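Local coordinates for alkaline phosphatase (Antarctic bacterium, PDB 2W5V), which probably hydrolyses phosphate monoesters as a zinc- and magnesium-dependent alkaline phosphatase of a cold-living bacterium, at residues Leu214-Asp217 with Glu218-Thr222; Asp279-Gly282 with Thr283-Phe287; Asn361-Phe364 with His365-Lys369. The protein carries 1 engineered substitution. All blocks are in the same frame, centred on the assembly; numbering follows the deposited sequence.

Contact 1: residues Leu214-Asp217 with Glu218-Thr222; sequences LLAD and EAMPT
M220 folds its thioether back over the turn, so that SD lies against the CB atoms of both L215 and A216. SD of M220 is 3.9 Å from CB of L215 and equally far from CB of A216, while the methyl CE of M220 adds a third touch at 4.0 Å from CB of L215. The bend at chi2 (-70°) carries SD of M220 back toward the preceding residues, and that at chi3 (-63°) brings CE to L215; the unbranched, flexible methionine chain suits such a hook. A216 is small enough to sit inside the turn, its methyl CB pointing at the following residues and lying 3.4 Å from the carbonyl O of A219. No hydrogen bond joins 214-217 to 218-222. Outer partners hold the loop: the backbones of L215 and A216 bond to G168 and L171, and M220 to T130. E218 turns outward, its carboxylate bonding to N172 and Y173. This loop leads from strand 210-214 toward helix 230-242, whose F230 touches both L215 and M220. Apolar contact of sulfur and carbon thus closes the inside of the turn, while polar bonds to other parts of the chain fix its backbone.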
# COMPACT_ATOMS: atom_id res chain seq x y z
N LEU B 214 27.88 4.41 -20.26
CA LEU B 214 26.81 4.54 -21.25
C LEU B 214 26.75 3.26 -22.07
O LEU B 214 27.43 3.14 -23.10
CB LEU B 214 27.07 5.77 -22.15
CG LEU B 214 26.90 7.13 -21.47
CD1 LEU B 214 27.49 8.26 -22.32
CD2 LEU B 214 25.43 7.41 -21.13
N LEU B 215 25.93 2.31 -21.62
CA LEU B 215 26.04 0.92 -22.08
C LEU B 215 24.99 0.48 -23.10
O LEU B 215 24.84 -0.71 -23.38
CB LEU B 215 26.02 -0.02 -20.87
CG LEU B 215 27.11 0.26 -19.83
CD1 LEU B 215 27.02 -0.71 -18.67
CD2 LEU B 215 28.50 0.21 -20.50
N ALA B 216 24.28 1.45 -23.67
CA ALA B 216 23.29 1.17 -24.69
C ALA B 216 23.02 2.45 -25.45
O ALA B 216 23.22 3.53 -24.92
CB ALA B 216 22.00 0.64 -24.07
N ASP B 217 22.57 2.33 -26.70
CA ASP B 217 22.28 3.51 -27.51
C ASP B 217 21.08 4.25 -26.95
O ASP B 217 21.09 5.47 -26.84
CB ASP B 217 22.03 3.12 -28.97
CG ASP B 217 23.27 2.57 -29.65
OD1 ASP B 217 24.38 2.67 -29.07
OD2 ASP B 217 23.14 2.03 -30.77
N GLU B 218 20.04 3.49 -26.59
CA GLU B 218 18.86 4.04 -25.95
C GLU B 218 18.67 3.39 -24.58
O GLU B 218 19.53 3.52 -23.71
CB GLU B 218 17.63 3.85 -26.85
CG GLU B 218 17.75 4.59 -28.19
CD GLU B 218 17.52 6.09 -28.05
OE1 GLU B 218 18.15 6.87 -28.81
OE2 GLU B 218 16.73 6.49 -27.17
N ALA B 219 17.57 2.67 -24.37
CA ALA B 219 17.38 1.99 -23.10
C ALA B 219 18.28 0.76 -23.03
O ALA B 219 18.65 0.21 -24.06
CB ALA B 219 15.92 1.58 -22.92
N MET B 220 18.61 0.34 -21.81
CA MET B 220 19.28 -0.94 -21.61
C MET B 220 18.33 -2.05 -22.05
O MET B 220 17.12 -1.83 -22.15
CB MET B 220 19.63 -1.15 -20.14
CG MET B 220 20.54 -0.08 -19.55
SD MET B 220 22.20 -0.21 -20.23
CE MET B 220 22.67 -1.83 -19.61
N PRO B 221 18.87 -3.24 -22.32
CA PRO B 221 18.03 -4.39 -22.69
C PRO B 221 17.01 -4.69 -21.59
O PRO B 221 17.25 -4.35 -20.43
CB PRO B 221 19.04 -5.54 -22.80
CG PRO B 221 20.34 -4.86 -23.12
CD PRO B 221 20.31 -3.56 -22.37
N THR B 222 15.89 -5.32 -21.94
CA THR B 222 14.98 -5.81 -20.91
C THR B 222 15.63 -7.00 -20.21
O THR B 222 16.62 -7.54 -20.71
CB THR B 222 13.61 -6.27 -21.48
OG1 THR B 222 13.80 -7.36 -22.40
CG2 THR B 222 12.91 -5.10 -22.18

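Contact 2: residues Asp279-Gly282 with Thr283-Phe287; sequences DAIG and TALAF
The backbone runs as regular alpha helix, each amide donating to the carbonyl four residues back: N of A284 reaches O of A280 at 3.0 Å with an N-H...O angle of 167°, and N of L285 reaches O of I281 at 2.9 Å. On one face of the helix I281 and L285 lie side by side and point the same way, one turn apart. Their touch is made by branch methyls, CG2 of I281 meeting CD1 of L285 at 3.7 Å. I281 holds CG2 opposite its own backbone N while CG1 takes the place beside that N (chi1 -66°), and this sets CG2 facing the leucine. The leucine also lies over the backbone, CG of L285 being 3.3 Å from O of I281. Were L285 replaced by an alanine, CG2 of I281 would probably lose its apolar neighbour one turn on, and a gap would open beside V296. T283 occupies a different face. Its N bonds to O of D279 at 3.0 Å, and its OG1, kept beside the backbone N by chi1 of -61°, gives the same oxygen a second, weak bond at 3.3 Å; threonine suits this place because its hydroxyl can turn back to a carbonyl of its own helix. D279 sends its carboxylate outward to a salt bridge with K57, as befits an exposed position. The small residues A280 and A284 let neighbouring elements come close. Helix 267-291 thereby rests its I281, A284 and L285 side on the central sheet, where I281 meets V298 and L40, A284 meets V296 and L40, and L285 meets V296, while A280 and F287 touch helix 230-242 through L231 and I239 respectively.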
# COMPACT_ATOMS: atom_id res chain seq x y z
N ASP B 279 16.05 -7.37 -6.38
CA ASP B 279 17.45 -7.76 -6.24
C ASP B 279 18.32 -6.56 -5.86
O ASP B 279 19.18 -6.66 -4.96
CB ASP B 279 17.97 -8.41 -7.52
CG ASP B 279 17.55 -9.87 -7.65
OD1 ASP B 279 17.01 -10.44 -6.68
OD2 ASP B 279 17.76 -10.46 -8.74
N ALA B 280 18.12 -5.44 -6.54
CA ALA B 280 18.85 -4.21 -6.23
C ALA B 280 18.59 -3.76 -4.80
O ALA B 280 19.49 -3.27 -4.12
CB ALA B 280 18.47 -3.11 -7.21
N ILE B 281 17.35 -3.91 -4.35
CA ILE B 281 17.03 -3.60 -2.96
C ILE B 281 17.90 -4.43 -2.02
O ILE B 281 18.46 -3.91 -1.05
CB ILE B 281 15.54 -3.85 -2.63
CG1 ILE B 281 14.64 -2.89 -3.41
CG2 ILE B 281 15.30 -3.71 -1.13
CD1 ILE B 281 13.15 -3.15 -3.18
N GLY B 282 18.02 -5.72 -2.30
CA GLY B 282 18.85 -6.61 -1.49
C GLY B 282 20.30 -6.16 -1.45
O GLY B 282 20.98 -6.25 -0.42
N THR B 283 20.79 -5.68 -2.59
CA THR B 283 22.15 -5.17 -2.67
C THR B 283 22.34 -3.96 -1.76
O THR B 283 23.29 -3.89 -0.98
CB THR B 283 22.50 -4.78 -4.11
OG1 THR B 283 22.40 -5.93 -4.95
CG2 THR B 283 23.90 -4.21 -4.19
N ALA B 284 21.44 -2.99 -1.87
CA ALA B 284 21.54 -1.79 -1.06
C ALA B 284 21.46 -2.14 0.42
O ALA B 284 22.26 -1.66 1.23
CB ALA B 284 20.44 -0.82 -1.41
N LEU B 285 20.50 -2.99 0.77
CA LEU B 285 20.27 -3.36 2.17
C LEU B 285 21.45 -4.15 2.75
O LEU B 285 21.80 -3.98 3.91
CB LEU B 285 18.97 -4.16 2.33
CG LEU B 285 17.68 -3.36 2.15
CD1 LEU B 285 16.47 -4.27 2.34
CD2 LEU B 285 17.65 -2.22 3.15
N ALA B 286 22.05 -5.01 1.93
CA ALA B 286 23.21 -5.77 2.38
C ALA B 286 24.34 -4.81 2.75
O ALA B 286 25.00 -4.97 3.77
CB ALA B 286 23.66 -6.74 1.32
N PHE B 287 24.55 -3.79 1.92
CA PHE B 287 25.56 -2.80 2.27
C PHE B 287 25.19 -2.02 3.53
O PHE B 287 26.03 -1.82 4.40
CB PHE B 287 25.79 -1.80 1.14
CG PHE B 287 26.75 -0.70 1.51
CD1 PHE B 287 28.11 -0.95 1.59
CD2 PHE B 287 26.28 0.57 1.81
CE1 PHE B 287 28.99 0.06 1.95
CE2 PHE B 287 27.17 1.58 2.16
CZ PHE B 287 28.52 1.32 2.23

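Contact 3: residues Asn361-Phe364 with His365-Lys369; sequences NEIF and HKILK
F364 and H365 form a T-shaped aromatic pair near the start of helix 362-371, beside two i to i+4 apolar pairs. In the aromatic pair, the edge of F364 is directed at the face of H365, with ring centroids 5.0 Å apart and planes at 80°. F364 CG stands opposite its own backbone N (chi1 168°), whereas H365 CG lies beside its N (chi1 -64°), which lets these adjacent side chains converge. Among the apolar contacts, CE2 of F364 meets CD2 of L368 at 3.7 Å, and CG2 of I363 meets CD1 of I367 at 4.0 Å. The apolar types suit a side that packs on the rest of the fold: F364 and L368 both reach I117 of helix 114-120, and I363 and I367 both reach F354. Polar bonds run along the backbone and out to other parts of the chain. N of L368 donates to O of F364 at 3.0 Å and N of K366 to O of E362 at 2.8 Å, while NE2 of H365 and ND2 of N361 both bond to O of G94, and NZ of K366 bonds to O of E353. In the T-shaped pair, CD2 of F364 stands over the centre of the H365 imidazole, 3.6 Å above its plane.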
# COMPACT_ATOMS: atom_id res chain seq x y z
N ASN B 361 6.51 15.21 -2.50
CA ASN B 361 7.65 16.13 -2.44
C ASN B 361 8.30 16.18 -1.06
O ASN B 361 9.41 16.68 -0.92
CB ASN B 361 7.31 17.53 -2.94
CG ASN B 361 6.25 18.21 -2.11
OD1 ASN B 361 5.11 17.75 -2.03
ND2 ASN B 361 6.60 19.34 -1.50
N GLU B 362 7.61 15.67 -0.05
CA GLU B 362 8.19 15.66 1.30
C GLU B 362 9.34 14.66 1.43
O GLU B 362 10.11 14.73 2.38
CB GLU B 362 7.12 15.39 2.37
CG GLU B 362 6.07 16.49 2.47
CD GLU B 362 6.65 17.82 2.94
OE1 GLU B 362 7.75 17.82 3.52
OE2 GLU B 362 5.99 18.86 2.73
N ILE B 363 9.44 13.72 0.49
CA ILE B 363 10.59 12.82 0.47
C ILE B 363 11.87 13.64 0.49
O ILE B 363 12.81 13.33 1.24
CB ILE B 363 10.60 11.93 -0.79
CG1 ILE B 363 9.54 10.82 -0.69
CG2 ILE B 363 11.99 11.33 -1.00
CD1 ILE B 363 9.84 9.75 0.35
N PHE B 364 11.91 14.70 -0.32
CA PHE B 364 13.08 15.59 -0.39
C PHE B 364 13.35 16.23 0.96
O PHE B 364 14.48 16.20 1.45
CB PHE B 364 12.85 16.69 -1.44
CG PHE B 364 13.87 17.81 -1.39
CD1 PHE B 364 14.97 17.80 -2.24
CD2 PHE B 364 13.72 18.87 -0.51
CE1 PHE B 364 15.91 18.83 -2.22
CE2 PHE B 364 14.66 19.91 -0.47
CZ PHE B 364 15.75 19.89 -1.33
N HIS B 365 12.32 16.80 1.55
CA HIS B 365 12.48 17.52 2.81
C HIS B 365 12.86 16.60 3.95
O HIS B 365 13.60 16.99 4.85
CB HIS B 365 11.22 18.33 3.10
CG HIS B 365 10.97 19.39 2.07
ND1 HIS B 365 11.71 20.56 2.01
CD2 HIS B 365 10.10 19.45 1.03
CE1 HIS B 365 11.29 21.29 0.99
NE2 HIS B 365 10.31 20.63 0.38
N LYS B 366 12.37 15.37 3.89
CA LYS B 366 12.73 14.37 4.90
C LYS B 366 14.18 13.91 4.76
O LYS B 366 14.85 13.71 5.77
CB LYS B 366 11.76 13.18 4.84
CG LYS B 366 10.33 13.55 5.25
CD LYS B 366 9.39 12.35 5.06
CE LYS B 366 7.99 12.66 5.60
NZ LYS B 366 7.99 12.76 7.09
N ILE B 367 14.67 13.74 3.54
CA ILE B 367 16.08 13.37 3.36
C ILE B 367 16.97 14.50 3.88
O ILE B 367 17.93 14.27 4.59
CB ILE B 367 16.43 13.09 1.89
CG1 ILE B 367 15.79 11.78 1.43
CG2 ILE B 367 17.94 13.02 1.72
CD1 ILE B 367 15.84 11.59 -0.09
N LEU B 368 16.61 15.73 3.52
CA LEU B 368 17.34 16.89 4.02
C LEU B 368 17.32 16.92 5.56
O LEU B 368 18.35 17.11 6.21
CB LEU B 368 16.74 18.16 3.41
CG LEU B 368 17.53 19.45 3.39
CD1 LEU B 368 18.98 19.19 2.99
CD2 LEU B 368 16.87 20.45 2.45
N LYS B 369 16.14 16.69 6.14
CA LYS B 369 16.00 16.73 7.59
C LYS B 369 16.88 15.71 8.33
O LYS B 369 17.57 16.06 9.28
CB LYS B 369 14.54 16.54 8.00
CG LYS B 369 14.34 16.50 9.51
CD LYS B 369 12.89 16.26 9.89
CE LYS B 369 12.76 16.13 11.40
NZ LYS B 369 11.33 15.97 11.82

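In the fold
The three contacts do not touch: centres of contacts 1 and 2, and of 2 and 3, are about 22 Å apart, those of 1 and 3 about 31 Å, on opposite sides of the chain's centre. Helix 267-291 relates the first two: it carries contact 2, and its Y269 and E273 touch T222 of contact 1. Contact 1 lies near the metal site: the side chain of A219 is about 10 Å from a bound magnesium ion and about 8 Å from that of D135, the engineered residue. A280 in contact 2 is about 9 Å from the magnesium ligand E254, between side chains. The I363 side chain of contact 3 is about 14 Å from a zinc ion.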